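Local coordinates for putative alpha-L-fucosidase (Bacteroides thetaiotaomicron, PDB 3EYP), which probably hydrolyses alpha-L-fucosidic linkages, using a TIM-barrel domain joined to an F5/8 type C beta-sandwich domain, at residues G7-S11 / G246-I250; T46-P51 / S92-W98; L54-M60 / V105-F109; V386-R392 / K443-H449. The contacts are given in a common frame with arbitrary orientation. Residues are numbered along the deposited sequence.

Contact 1: residues G7-S11 / G246-I250; sequences GLVPS and GDAYI
Y249, with chi1 near 180° (t) and chi2 of 106°, lays one face of its ring over the V9-P10 junction. P10 CD sits 4.0 Å from the ring centroid, 28° off the normal, a CH-pi contact, and P10 CB reaches CE2 of Y249 at 3.5 Å. Residues 8-11 are extended without belonging to a strand, after G7 with its positive phi; the closest register pair is L8 and Y249, with CA atoms 6.1 Å apart. L8 (chi1 m, chi2 t) points its CB toward Y249, CB to CB 4.1 Å, while its CD1 rests on backbone, 3.5 Å from the O of G246, the O of D247 and the N of A248. Contact here is thus entirely van der Waals and CH-pi, proline-aromatic surface packing. D247 and A248 form a classic beta bulge opposite T224, in the small antiparallel sheet of strands 223-224 and 248-249. L8 and Y249 also touch T223 of that sheet, whereas S11 N-caps helix 12-20, against which P10 packs at L15 and Y249 at Y18.

Contact 2: residues T46-P51 / S92-W98; sequences TAIFNP and SVKNAAW
Two beta-alpha loops of the TIM barrel, one leading to helix 56-65 and the other to helix 105-116, fit together here, each with a short 3-10 turn (46-48 and 93-94). CA atoms come closest at A47-A96 (4.4 Å) and N50-W98 (4.3 Å). The main bump is F49, chi1 t and chi2 86°, whose ring enters a hollow walled by V93, A96 and W98: its CE2 lies 3.7 Å from V93 CG1 and 4.0 Å from W98 CE3, its CD2 3.9 Å from A96 CB. F28, F33 and F81 also meet this ring. A second bump, P51, covers one face of the W98 indole (chi1 t, chi2 56°), with CG 3.7 Å from the centroid of the five-membered ring. Backbone bonds hold the fit: W98 N to F49 O at 3.2 Å, and two weak ones from A97 N, to A47 O (3.5 Å) and to F49 O (3.4 Å). At the far end T46, chi1 p, donates from OG1 to N95 O at 2.7 Å.

Contact 3: residues L54-M60 / V105-F109; sequences LDCRQWM and VVREF
Apolar packing makes the core of this junction between the N-terminal ends of two helices, 56-60 and 105-109, whose short axes approach to 10.4 Å and run at 42° to each other, N to C. The closest CA pair is C56-F109, 5.5 Å. C56 (chi1 m) points at the second helix, its SG 4.2 Å from F109 CB. The F109 ring (chi1 t, chi2 70°) receives M60 CE at 3.9 Å and W59 CZ3 at 4.2 Å, both on its CD1. L54 (chi1 t, chi2 p) sets CD2 4.3 Å from V105 CG2.

Van der Waals contacts with polar atoms add to this: C56 SG lies 3.6 Å from F109 N, C56 CB 3.7 Å from E108 O, and L54 CD2 3.4 Å from E108 OE1.

Polar links pass through water. E108 OE1 accepts at 2.6 Å from each of two waters; one also donates to L54 O (2.9 Å), the other accepts from C56 N (3.0 Å), an amide in the first turn of its helix. E108 OE2 forms a salt bridge with K99. Within its own segment D55, at the N-cap, accepts from R57 N through OD1 at 2.9 Å.

The pair is characteristic of neighbouring outer helices of a TIM barrel. Strand 70-76 follows helix 56-65 and precedes helix 105-116, and both W59 and F109 reach its L73, while V106 and F109 also touch strand 119-124.

Contact 4: residues V386-R392 / K443-H449; sequences VIELGHR and KACPAIH
R392, V386 and A447 carry most of this contact, which joins the 386-392 loop to the chain entering strand 447-454 in a beta-sandwich domain of the F5/8 type C family. R392 (chi1 m, chi2 t, chi3 and chi4 near 80°) swings its guanidinium alongside 444-447: NE donates to C445 O at 2.8 Å, NH1 to C445 SG at 3.4 Å and weakly to C445 O at 3.3 Å, and A444 CB lies over one face. NH2 turns back to L389 O (3.1 Å) and also reaches A4. R392 O accepts from K443 N at 2.8 Å, near the close CA pair R392-A444 (5.0 Å). At the other end V386 (chi1 t) pairs with A447, CA to CA 5.6 Å, and V386 N donates to A447 O at 3.0 Å, nearly straight at 171°. V386 CG2 meets A447 CB at 3.9 Å and sits 3.6 Å from the H449 ring centroid, a CH-pi contact. A447 CB also takes R392 CD at 3.7 Å and L389 CD1 at 4.1 Å. Between the ends runs a 3-10 turn, 387-389. Within these two segments, then, the arginine's charge is met by two carbonyl oxygens and a sulphur, not a carboxylate.

Overall arrangement
The four contacts form two clusters on opposite sides of the chain's centre. Contacts 2 and 3, centres 16 Å apart, interlock along the chain (46-51, 54-60, 92-98, 105-109) and meet through W98, which packs on L54, V105 and E108; they tie together two successive beta-alpha units of the barrel. Contacts 1 and 4 lie 13 Å apart and touch where P10 and V9 pack on I387 and E388, so the segment leading into helix 12-20 bridges the barrel and the beta-sandwich. Contact 1 spans the barrel sequence holding contacts 2 and 3 and closes before contact 4 opens. Contacts 2 and 4 are farthest apart (centres 52 Å). Packing between sequence-distant segments thus joins both barrel units and domains.

Contact 1: residues G7-S11 / G246-I250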
loop_
_atom_site.group_PDB
_atom_site.type_symbol
_atom_site.label_atom_id
_atom_site.label_comp_id
_atom_site.label_asym_id
_atom_site.label_seq_id
_atom_site.Cartn_x
_atom_site.Cartn_y
_atom_site.Cartn_z
ATOM N N GLY A 7 -21.833 5.115 -6.813
ATOM C CA GLY A 7 -21.057 6.173 -6.152
ATOM C C GLY A 7 -19.778 6.498 -6.852
ATOM O O GLY A 7 -19.695 6.403 -8.071
ATOM N N LEU A 8 -18.762 6.877 -6.077
ATOM C CA LEU A 8 -17.411 7.177 -6.624
ATOM C C LEU A 8 -16.640 5.892 -6.926
ATOM O O LEU A 8 -16.744 4.891 -6.221
ATOM C CB LEU A 8 -16.624 8.072 -5.616
ATOM C CG LEU A 8 -17.321 9.426 -5.295
ATOM C CD1 LEU A 8 -16.361 10.255 -4.469
ATOM C CD2 LEU A 8 -17.818 10.175 -6.565
ATOM N N VAL A 9 -15.878 5.915 -7.992
ATOM C CA VAL A 9 -15.158 4.741 -8.478
ATOM C C VAL A 9 -13.655 5.030 -8.742
ATOM O O VAL A 9 -13.236 6.179 -8.959
ATOM C CB VAL A 9 -15.840 4.188 -9.793
ATOM C CG1 VAL A 9 -17.358 3.911 -9.551
ATOM C CG2 VAL A 9 -15.647 5.164 -10.920
ATOM N N PRO A 10 -12.830 4.001 -8.709
ATOM C CA PRO A 10 -11.412 4.199 -8.907
ATOM C C PRO A 10 -11.036 4.462 -10.349
ATOM O O PRO A 10 -11.702 3.999 -11.284
ATOM C CB PRO A 10 -10.823 2.868 -8.475
ATOM C CG PRO A 10 -11.908 1.880 -8.816
ATOM C CD PRO A 10 -13.155 2.599 -8.398
ATOM N N SER A 11 -9.934 5.165 -10.494
ATOM C CA SER A 11 -9.303 5.392 -11.808
ATOM C C SER A 11 -8.459 4.206 -12.237
ATOM O O SER A 11 -8.217 3.270 -11.489
ATOM C CB SER A 11 -8.420 6.615 -11.781
ATOM O OG SER A 11 -7.309 6.406 -10.941
ATOM N N GLY A 246 -17.753 10.133 1.684
ATOM C CA GLY A 246 -16.609 11.000 1.218
ATOM C C GLY A 246 -16.761 11.536 -0.180
ATOM O O GLY A 246 -17.261 10.870 -1.091
ATOM N N ASP A 247 -16.294 12.757 -0.349
ATOM C CA ASP A 247 -16.402 13.496 -1.612
ATOM C C ASP A 247 -15.379 13.160 -2.691
ATOM O O ASP A 247 -15.511 13.616 -3.822
ATOM C CB ASP A 247 -16.475 15.020 -1.446
ATOM C CG ASP A 247 -15.182 15.652 -0.916
ATOM O OD1 ASP A 247 -14.104 15.059 -1.050
ATOM O OD2 ASP A 247 -15.272 16.783 -0.371
ATOM N N ALA A 248 -14.429 12.311 -2.332
ATOM C CA ALA A 248 -13.330 11.912 -3.191
ATOM C C ALA A 248 -12.946 10.482 -3.050
ATOM O O ALA A 248 -12.925 9.913 -1.956
ATOM C CB ALA A 248 -12.080 12.844 -2.949
ATOM N N TYR A 249 -12.515 9.899 -4.154
ATOM C CA TYR A 249 -12.034 8.491 -4.169
ATOM C C TYR A 249 -10.522 8.567 -4.186
ATOM O O TYR A 249 -9.907 8.920 -5.190
ATOM C CB TYR A 249 -12.567 7.733 -5.362
ATOM C CG TYR A 249 -12.440 6.227 -5.242
ATOM C CD1 TYR A 249 -13.553 5.431 -4.989
ATOM C CD2 TYR A 249 -11.203 5.597 -5.406
ATOM C CE1 TYR A 249 -13.425 4.040 -4.861
ATOM C CE2 TYR A 249 -11.079 4.227 -5.287
ATOM C CZ TYR A 249 -12.175 3.449 -5.014
ATOM O OH TYR A 249 -12.032 2.049 -4.901
ATOM N N ILE A 250 -9.976 8.392 -3.006
ATOM C CA ILE A 250 -8.508 8.491 -2.760
ATOM C C ILE A 250 -8.180 7.474 -1.705
ATOM O O ILE A 250 -8.220 7.778 -0.485
ATOM C CB ILE A 250 -8.078 9.888 -2.270
ATOM C CG1 ILE A 250 -8.664 11.006 -3.120
ATOM C CG2 ILE A 250 -6.553 10.013 -2.305
ATOM C CD1 ILE A 250 -8.655 12.391 -2.474
#

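Contact 2: residues T46-P51 / S92-W98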
loop_
_atom_site.group_PDB
_atom_site.type_symbol
_atom_site.label_atom_id
_atom_site.label_comp_id
_atom_site.label_asym_id
_atom_site.label_seq_id
_atom_site.Cartn_x
_atom_site.Cartn_y
_atom_site.Cartn_z
ATOM N N THR A 46 28.614 16.201 2.421
ATOM C CA THR A 46 28.376 15.205 1.369
ATOM C C THR A 46 29.423 14.132 1.293
ATOM O O THR A 46 29.115 12.995 0.852
ATOM C CB THR A 46 28.294 15.824 -0.041
ATOM O OG1 THR A 46 29.511 16.520 -0.322
ATOM C CG2 THR A 46 27.103 16.784 -0.140
ATOM N N ALA A 47 30.649 14.493 1.708
ATOM C CA ALA A 47 31.781 13.558 1.681
ATOM C C ALA A 47 31.477 12.220 2.385
ATOM O O ALA A 47 32.009 11.163 2.020
ATOM C CB ALA A 47 33.036 14.166 2.360
ATOM N N ILE A 48 30.675 12.284 3.454
ATOM C CA ILE A 48 30.419 11.085 4.277
ATOM C C ILE A 48 29.621 10.003 3.573
ATOM O O ILE A 48 29.575 8.872 4.038
ATOM C CB ILE A 48 29.735 11.391 5.662
ATOM C CG1 ILE A 48 28.240 11.753 5.497
ATOM C CG2 ILE A 48 30.430 12.531 6.403
ATOM C CD1 ILE A 48 27.481 11.861 6.916
ATOM N N PHE A 49 28.998 10.335 2.452
ATOM C CA PHE A 49 28.183 9.356 1.750
ATOM C C PHE A 49 29.104 8.470 0.949
ATOM O O PHE A 49 29.720 8.851 -0.022
ATOM C CB PHE A 49 27.107 10.003 0.850
ATOM C CG PHE A 49 26.230 9.003 0.138
ATOM C CD1 PHE A 49 25.103 8.491 0.762
ATOM C CD2 PHE A 49 26.544 8.529 -1.123
ATOM C CE1 PHE A 49 24.259 7.580 0.149
ATOM C CE2 PHE A 49 25.705 7.583 -1.754
ATOM C CZ PHE A 49 24.546 7.128 -1.119
ATOM N N ASN A 50 29.141 7.224 1.375
ATOM C CA ASN A 50 30.110 6.314 0.889
ATOM C C ASN A 50 29.793 4.832 1.093
ATOM O O ASN A 50 30.537 4.144 1.790
ATOM C CB ASN A 50 31.445 6.622 1.598
ATOM C CG ASN A 50 32.602 6.056 0.877
ATOM O OD1 ASN A 50 32.544 5.818 -0.330
ATOM N ND2 ASN A 50 33.679 5.826 1.598
ATOM N N PRO A 51 28.747 4.323 0.433
ATOM C CA PRO A 51 28.457 2.880 0.540
ATOM C C PRO A 51 29.535 2.045 -0.083
ATOM O O PRO A 51 30.116 2.446 -1.058
ATOM C CB PRO A 51 27.161 2.722 -0.213
ATOM C CG PRO A 51 27.089 3.943 -1.132
ATOM C CD PRO A 51 27.743 5.040 -0.374
ATOM N N SER A 92 24.630 16.532 -3.173
ATOM C CA SER A 92 24.359 15.247 -3.812
ATOM C C SER A 92 25.535 14.319 -3.884
ATOM O O SER A 92 26.660 14.641 -3.501
ATOM C CB SER A 92 23.852 15.451 -5.259
ATOM O OG SER A 92 24.928 15.683 -6.117
ATOM N N VAL A 93 25.237 13.188 -4.524
ATOM C CA VAL A 93 26.225 12.165 -4.820
ATOM C C VAL A 93 27.413 12.704 -5.630
ATOM O O VAL A 93 28.512 12.220 -5.521
ATOM C CB VAL A 93 25.655 10.889 -5.513
ATOM C CG1 VAL A 93 24.966 10.052 -4.444
ATOM C CG2 VAL A 93 24.695 11.215 -6.744
ATOM N N LYS A 94 27.154 13.767 -6.368
ATOM C CA LYS A 94 28.182 14.467 -7.197
ATOM C C LYS A 94 29.401 14.813 -6.355
ATOM O O LYS A 94 30.527 14.902 -6.853
ATOM C CB LYS A 94 27.644 15.794 -7.811
ATOM C CG LYS A 94 27.864 15.855 -9.301
ATOM C CD LYS A 94 27.745 17.245 -9.981
ATOM C CE LYS A 94 27.084 18.388 -9.207
ATOM N NZ LYS A 94 26.175 19.300 -10.062
ATOM N N ASN A 95 29.146 14.986 -5.055
ATOM C CA ASN A 95 30.154 15.469 -4.088
ATOM C C ASN A 95 30.418 14.556 -2.902
ATOM O O ASN A 95 30.983 14.936 -1.907
ATOM C CB ASN A 95 29.837 16.877 -3.659
ATOM C CG ASN A 95 30.107 17.885 -4.773
ATOM O OD1 ASN A 95 31.217 17.953 -5.320
ATOM N ND2 ASN A 95 29.086 18.652 -5.143
ATOM N N ALA A 96 30.008 13.318 -3.110
ATOM C CA ALA A 96 30.241 12.190 -2.229
ATOM C C ALA A 96 31.632 11.600 -2.432
ATOM O O ALA A 96 32.285 11.794 -3.464
ATOM C CB ALA A 96 29.161 11.096 -2.436
ATOM N N ALA A 97 32.065 10.877 -1.447
ATOM C CA ALA A 97 33.317 10.113 -1.547
ATOM C C ALA A 97 33.047 8.900 -2.438
ATOM O O ALA A 97 33.875 8.485 -3.218
ATOM C CB ALA A 97 33.856 9.720 -0.161
ATOM N N TRP A 98 31.805 8.444 -2.419
ATOM C CA TRP A 98 31.361 7.242 -3.131
ATOM C C TRP A 98 31.695 7.399 -4.604
ATOM O O TRP A 98 31.338 8.384 -5.245
ATOM C CB TRP A 98 29.837 7.052 -3.008
ATOM C CG TRP A 98 29.289 5.842 -3.734
ATOM C CD1 TRP A 98 29.676 4.539 -3.570
ATOM C CD2 TRP A 98 28.222 5.823 -4.686
ATOM N NE1 TRP A 98 28.946 3.723 -4.378
ATOM C CE2 TRP A 98 28.041 4.478 -5.078
ATOM C CE3 TRP A 98 27.406 6.805 -5.251
ATOM C CZ2 TRP A 98 27.070 4.098 -5.994
ATOM C CZ3 TRP A 98 26.477 6.433 -6.174
ATOM C CH2 TRP A 98 26.315 5.081 -6.556
HETATM O O HOH W 1 29.530 0.591 -3.265
#

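Contact 3: residues L54-M60 / V105-F109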
loop_
_atom_site.group_PDB
_atom_site.type_symbol
_atom_site.label_atom_id
_atom_site.label_comp_id
_atom_site.label_asym_id
_atom_site.label_seq_id
_atom_site.Cartn_x
_atom_site.Cartn_y
_atom_site.Cartn_z
ATOM N N LEU A 54 27.502 -1.434 -2.587
ATOM C CA LEU A 54 26.121 -1.127 -3.011
ATOM C C LEU A 54 25.713 -2.002 -4.183
ATOM O O LEU A 54 26.446 -2.184 -5.172
ATOM C CB LEU A 54 25.963 0.352 -3.386
ATOM C CG LEU A 54 24.633 0.736 -4.038
ATOM C CD1 LEU A 54 23.589 0.972 -2.890
ATOM C CD2 LEU A 54 24.681 1.969 -4.948
ATOM N N ASP A 55 24.537 -2.582 -4.039
ATOM C CA ASP A 55 23.983 -3.464 -5.082
ATOM C C ASP A 55 22.479 -3.494 -5.035
ATOM O O ASP A 55 21.860 -4.206 -4.243
ATOM C CB ASP A 55 24.489 -4.899 -4.931
ATOM C CG ASP A 55 24.148 -5.763 -6.114
ATOM O OD1 ASP A 55 23.429 -5.324 -7.024
ATOM O OD2 ASP A 55 24.617 -6.907 -6.139
ATOM N N CYS A 56 21.933 -2.650 -5.853
ATOM C CA CYS A 56 20.437 -2.532 -5.994
ATOM C C CYS A 56 19.799 -3.835 -6.503
ATOM O O CYS A 56 18.589 -4.060 -6.361
ATOM C CB CYS A 56 20.064 -1.374 -6.872
ATOM S SG CYS A 56 20.437 0.252 -6.112
ATOM N N ARG A 57 20.628 -4.701 -7.086
ATOM C CA ARG A 57 20.141 -6.009 -7.564
ATOM C C ARG A 57 19.804 -6.868 -6.351
ATOM O O ARG A 57 18.785 -7.595 -6.322
ATOM C CB ARG A 57 21.160 -6.710 -8.492
ATOM C CG ARG A 57 21.456 -5.916 -9.835
ATOM C CD ARG A 57 22.504 -6.640 -10.690
ATOM N NE ARG A 57 21.879 -7.734 -11.406
ATOM C CZ ARG A 57 21.980 -9.035 -11.108
ATOM N NH1 ARG A 57 21.321 -9.907 -11.840
ATOM N NH2 ARG A 57 22.759 -9.480 -10.123
ATOM N N GLN A 58 20.631 -6.714 -5.338
ATOM C CA GLN A 58 20.451 -7.427 -4.063
ATOM C C GLN A 58 19.085 -7.019 -3.459
ATOM O O GLN A 58 18.348 -7.833 -2.914
ATOM C CB GLN A 58 21.573 -7.174 -3.085
ATOM C CG GLN A 58 21.471 -8.014 -1.826
ATOM C CD GLN A 58 21.094 -7.226 -0.602
ATOM O OE1 GLN A 58 20.793 -6.051 -0.690
ATOM N NE2 GLN A 58 21.110 -7.870 0.548
ATOM N N TRP A 59 18.776 -5.740 -3.585
ATOM C CA TRP A 59 17.525 -5.185 -3.057
ATOM C C TRP A 59 16.406 -5.842 -3.816
ATOM O O TRP A 59 15.417 -6.186 -3.205
ATOM C CB TRP A 59 17.391 -3.682 -3.213
ATOM C CG TRP A 59 18.492 -2.823 -2.689
ATOM C CD1 TRP A 59 19.669 -3.229 -2.105
ATOM C CD2 TRP A 59 18.552 -1.423 -2.776
ATOM N NE1 TRP A 59 20.429 -2.169 -1.785
ATOM C CE2 TRP A 59 19.778 -1.025 -2.176
ATOM C CE3 TRP A 59 17.663 -0.449 -3.234
ATOM C CZ2 TRP A 59 20.169 0.315 -2.066
ATOM C CZ3 TRP A 59 18.047 0.899 -3.139
ATOM C CH2 TRP A 59 19.294 1.272 -2.528
ATOM N N MET A 60 16.564 -5.991 -5.139
ATOM C CA MET A 60 15.476 -6.534 -5.975
ATOM C C MET A 60 15.269 -8.010 -5.663
ATOM O O MET A 60 14.178 -8.526 -5.730
ATOM C CB MET A 60 15.695 -6.383 -7.475
ATOM C CG MET A 60 15.646 -4.962 -8.096
ATOM S SD MET A 60 14.446 -3.777 -7.471
ATOM C CE MET A 60 15.501 -2.500 -6.850
ATOM N N VAL A 105 22.842 6.712 -7.596
ATOM C CA VAL A 105 22.091 5.660 -6.934
ATOM C C VAL A 105 20.692 5.497 -7.574
ATOM O O VAL A 105 20.241 4.369 -7.779
ATOM C CB VAL A 105 21.986 5.870 -5.406
ATOM C CG1 VAL A 105 21.289 4.701 -4.807
ATOM C CG2 VAL A 105 23.403 6.029 -4.781
ATOM N N VAL A 106 20.100 6.594 -7.977
ATOM C CA VAL A 106 18.783 6.548 -8.653
ATOM C C VAL A 106 18.910 5.696 -9.952
ATOM O O VAL A 106 18.132 4.797 -10.189
ATOM C CB VAL A 106 18.125 7.911 -8.905
ATOM C CG1 VAL A 106 16.767 7.717 -9.540
ATOM C CG2 VAL A 106 17.862 8.693 -7.542
ATOM N N ARG A 107 19.959 5.948 -10.705
ATOM C CA ARG A 107 20.295 5.162 -11.906
ATOM C C ARG A 107 20.357 3.665 -11.589
ATOM O O ARG A 107 19.670 2.880 -12.184
ATOM C CB ARG A 107 21.634 5.588 -12.501
ATOM C CG ARG A 107 21.961 5.065 -13.924
ATOM C CD ARG A 107 20.828 5.235 -14.947
ATOM N NE ARG A 107 20.700 6.645 -15.327
ATOM C CZ ARG A 107 19.632 7.189 -15.883
ATOM N NH1 ARG A 107 18.583 6.457 -16.182
ATOM N NH2 ARG A 107 19.613 8.479 -16.168
ATOM N N GLU A 108 21.238 3.282 -10.686
ATOM C CA GLU A 108 21.382 1.879 -10.237
ATOM C C GLU A 108 20.041 1.236 -9.853
ATOM O O GLU A 108 19.714 0.098 -10.211
ATOM C CB GLU A 108 22.390 1.795 -9.078
ATOM C CG GLU A 108 23.770 2.351 -9.527
ATOM C CD GLU A 108 24.980 1.851 -8.767
ATOM O OE1 GLU A 108 24.928 0.782 -8.123
ATOM O OE2 GLU A 108 26.033 2.525 -8.902
ATOM N N PHE A 109 19.304 1.986 -9.058
ATOM C CA PHE A 109 17.964 1.609 -8.621
ATOM C C PHE A 109 17.013 1.294 -9.768
ATOM O O PHE A 109 16.488 0.172 -9.869
ATOM C CB PHE A 109 17.381 2.679 -7.665
ATOM C CG PHE A 109 15.943 2.435 -7.286
ATOM C CD1 PHE A 109 15.577 1.375 -6.440
ATOM C CD2 PHE A 109 14.958 3.256 -7.767
ATOM C CE1 PHE A 109 14.243 1.158 -6.123
ATOM C CE2 PHE A 109 13.656 3.037 -7.455
ATOM C CZ PHE A 109 13.305 1.977 -6.621
HETATM O O HOH W 2 27.145 0.006 -6.989
HETATM O O HOH W 3 23.583 -1.453 -7.986
#

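Contact 4: residues V386-R392 / K443-H449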
loop_
_atom_site.group_PDB
_atom_site.type_symbol
_atom_site.label_atom_id
_atom_site.label_comp_id
_atom_site.label_asym_id
_atom_site.label_seq_id
_atom_site.Cartn_x
_atom_site.Cartn_y
_atom_site.Cartn_z
ATOM N N VAL A 386 -15.969 -6.107 -6.339
ATOM C CA VAL A 386 -15.689 -5.610 -7.683
ATOM C C VAL A 386 -15.533 -4.093 -7.581
ATOM O O VAL A 386 -16.458 -3.366 -7.694
ATOM C CB VAL A 386 -16.850 -5.988 -8.705
ATOM C CG1 VAL A 386 -16.536 -5.471 -10.120
ATOM C CG2 VAL A 386 -17.052 -7.521 -8.737
ATOM N N ILE A 387 -14.313 -3.633 -7.376
ATOM C CA ILE A 387 -14.117 -2.241 -6.986
ATOM C C ILE A 387 -14.387 -1.198 -8.030
ATOM O O ILE A 387 -14.722 -0.067 -7.722
ATOM C CB ILE A 387 -12.742 -2.008 -6.297
ATOM C CG1 ILE A 387 -11.582 -2.356 -7.222
ATOM C CG2 ILE A 387 -12.716 -2.764 -5.007
ATOM C CD1 ILE A 387 -10.166 -2.030 -6.581
ATOM N N GLU A 388 -14.257 -1.592 -9.289
ATOM C CA GLU A 388 -14.653 -0.729 -10.420
ATOM C C GLU A 388 -16.116 -0.292 -10.290
ATOM O O GLU A 388 -16.539 0.730 -10.840
ATOM C CB GLU A 388 -14.472 -1.468 -11.753
ATOM C CG GLU A 388 -13.049 -1.806 -12.093
ATOM C CD GLU A 388 -12.589 -3.164 -11.562
ATOM O OE1 GLU A 388 -13.288 -3.786 -10.712
ATOM O OE2 GLU A 388 -11.519 -3.630 -12.017
ATOM N N LEU A 389 -16.878 -1.064 -9.523
ATOM C CA LEU A 389 -18.328 -0.859 -9.439
ATOM C C LEU A 389 -18.691 -0.116 -8.160
ATOM O O LEU A 389 -19.852 0.179 -7.889
ATOM C CB LEU A 389 -19.087 -2.188 -9.517
ATOM C CG LEU A 389 -19.116 -2.819 -10.919
ATOM C CD1 LEU A 389 -19.955 -4.081 -10.949
ATOM C CD2 LEU A 389 -19.592 -1.784 -11.959
ATOM N N GLY A 390 -17.668 0.184 -7.368
ATOM C CA GLY A 390 -17.841 1.032 -6.169
ATOM C C GLY A 390 -17.963 0.267 -4.893
ATOM O O GLY A 390 -18.002 -0.940 -4.903
ATOM N N HIS A 391 -17.934 0.988 -3.763
ATOM C CA HIS A 391 -18.300 0.409 -2.481
ATOM C C HIS A 391 -19.825 0.206 -2.505
ATOM O O HIS A 391 -20.621 1.160 -2.411
ATOM C CB HIS A 391 -17.956 1.292 -1.278
ATOM C CG HIS A 391 -16.525 1.172 -0.803
ATOM N ND1 HIS A 391 -16.031 0.051 -0.160
ATOM C CD2 HIS A 391 -15.532 2.090 -0.777
ATOM C CE1 HIS A 391 -14.761 0.267 0.179
ATOM N NE2 HIS A 391 -14.436 1.499 -0.190
ATOM N N ARG A 392 -20.212 -1.058 -2.571
ATOM C CA ARG A 392 -21.646 -1.404 -2.724
ATOM C C ARG A 392 -22.221 -1.960 -1.460
ATOM O O ARG A 392 -23.208 -1.495 -0.950
ATOM C CB ARG A 392 -21.807 -2.424 -3.861
ATOM C CG ARG A 392 -21.306 -1.887 -5.159
ATOM C CD ARG A 392 -21.319 -2.909 -6.259
ATOM N NE ARG A 392 -22.640 -3.089 -6.834
ATOM C CZ ARG A 392 -23.199 -2.303 -7.744
ATOM N NH1 ARG A 392 -24.417 -2.584 -8.168
ATOM N NH2 ARG A 392 -22.588 -1.221 -8.194
ATOM N N LYS A 443 -25.463 0.111 -0.430
ATOM C CA LYS A 443 -25.926 1.206 -1.262
ATOM C C LYS A 443 -26.401 0.685 -2.625
ATOM O O LYS A 443 -27.114 1.380 -3.363
ATOM C CB LYS A 443 -24.809 2.194 -1.523
ATOM C CG LYS A 443 -24.331 2.883 -0.290
ATOM C CD LYS A 443 -23.067 3.664 -0.592
ATOM C CE LYS A 443 -23.355 4.880 -1.456
ATOM N NZ LYS A 443 -22.144 5.414 -2.100
ATOM N N ALA A 444 -25.982 -0.538 -2.933
ATOM C CA ALA A 444 -26.417 -1.208 -4.163
ATOM C C ALA A 444 -26.310 -2.728 -4.081
ATOM O O ALA A 444 -25.763 -3.292 -3.154
ATOM C CB ALA A 444 -25.674 -0.677 -5.400
ATOM N N CYS A 445 -26.877 -3.381 -5.076
ATOM C CA CYS A 445 -26.875 -4.846 -5.095
ATOM C C CYS A 445 -25.415 -5.284 -5.029
ATOM O O CYS A 445 -24.574 -4.620 -5.576
ATOM C CB CYS A 445 -27.548 -5.432 -6.319
ATOM S SG CYS A 445 -26.850 -4.977 -7.858
ATOM N N PRO A 446 -25.128 -6.394 -4.375
ATOM C CA PRO A 446 -23.731 -6.878 -4.236
ATOM C C PRO A 446 -23.058 -7.255 -5.537
ATOM O O PRO A 446 -23.688 -7.707 -6.490
ATOM C CB PRO A 446 -23.864 -8.124 -3.376
ATOM C CG PRO A 446 -25.310 -8.468 -3.345
ATOM C CD PRO A 446 -26.099 -7.262 -3.697
ATOM N N ALA A 447 -21.754 -7.057 -5.540
ATOM C CA ALA A 447 -20.872 -7.480 -6.638
ATOM C C ALA A 447 -19.558 -7.954 -6.047
ATOM O O ALA A 447 -18.745 -7.124 -5.631
ATOM C CB ALA A 447 -20.634 -6.321 -7.590
ATOM N N ILE A 448 -19.429 -9.276 -5.913
ATOM C CA ILE A 448 -18.335 -9.905 -5.160
ATOM C C ILE A 448 -17.517 -10.905 -5.995
ATOM O O ILE A 448 -18.034 -11.925 -6.529
ATOM C CB ILE A 448 -18.886 -10.575 -3.883
ATOM C CG1 ILE A 448 -19.572 -9.497 -3.008
ATOM C CG2 ILE A 448 -17.741 -11.312 -3.097
ATOM C CD1 ILE A 448 -20.661 -10.007 -2.088
ATOM N N HIS A 449 -16.225 -10.625 -6.056
ATOM C CA HIS A 449 -15.305 -11.396 -6.885
ATOM C C HIS A 449 -14.996 -12.724 -6.226
ATOM O O HIS A 449 -14.973 -13.770 -6.857
ATOM C CB HIS A 449 -13.955 -10.660 -7.106
ATOM C CG HIS A 449 -13.925 -9.777 -8.303
ATOM N ND1 HIS A 449 -14.148 -10.258 -9.581
ATOM C CD2 HIS A 449 -13.600 -8.467 -8.444
ATOM C CE1 HIS A 449 -14.042 -9.261 -10.446
ATOM N NE2 HIS A 449 -13.687 -8.171 -9.786
HETATM O O HOH W 4 -12.341 -5.641 -9.094
HETATM O O HOH W 5 -20.326 3.742 -2.604
#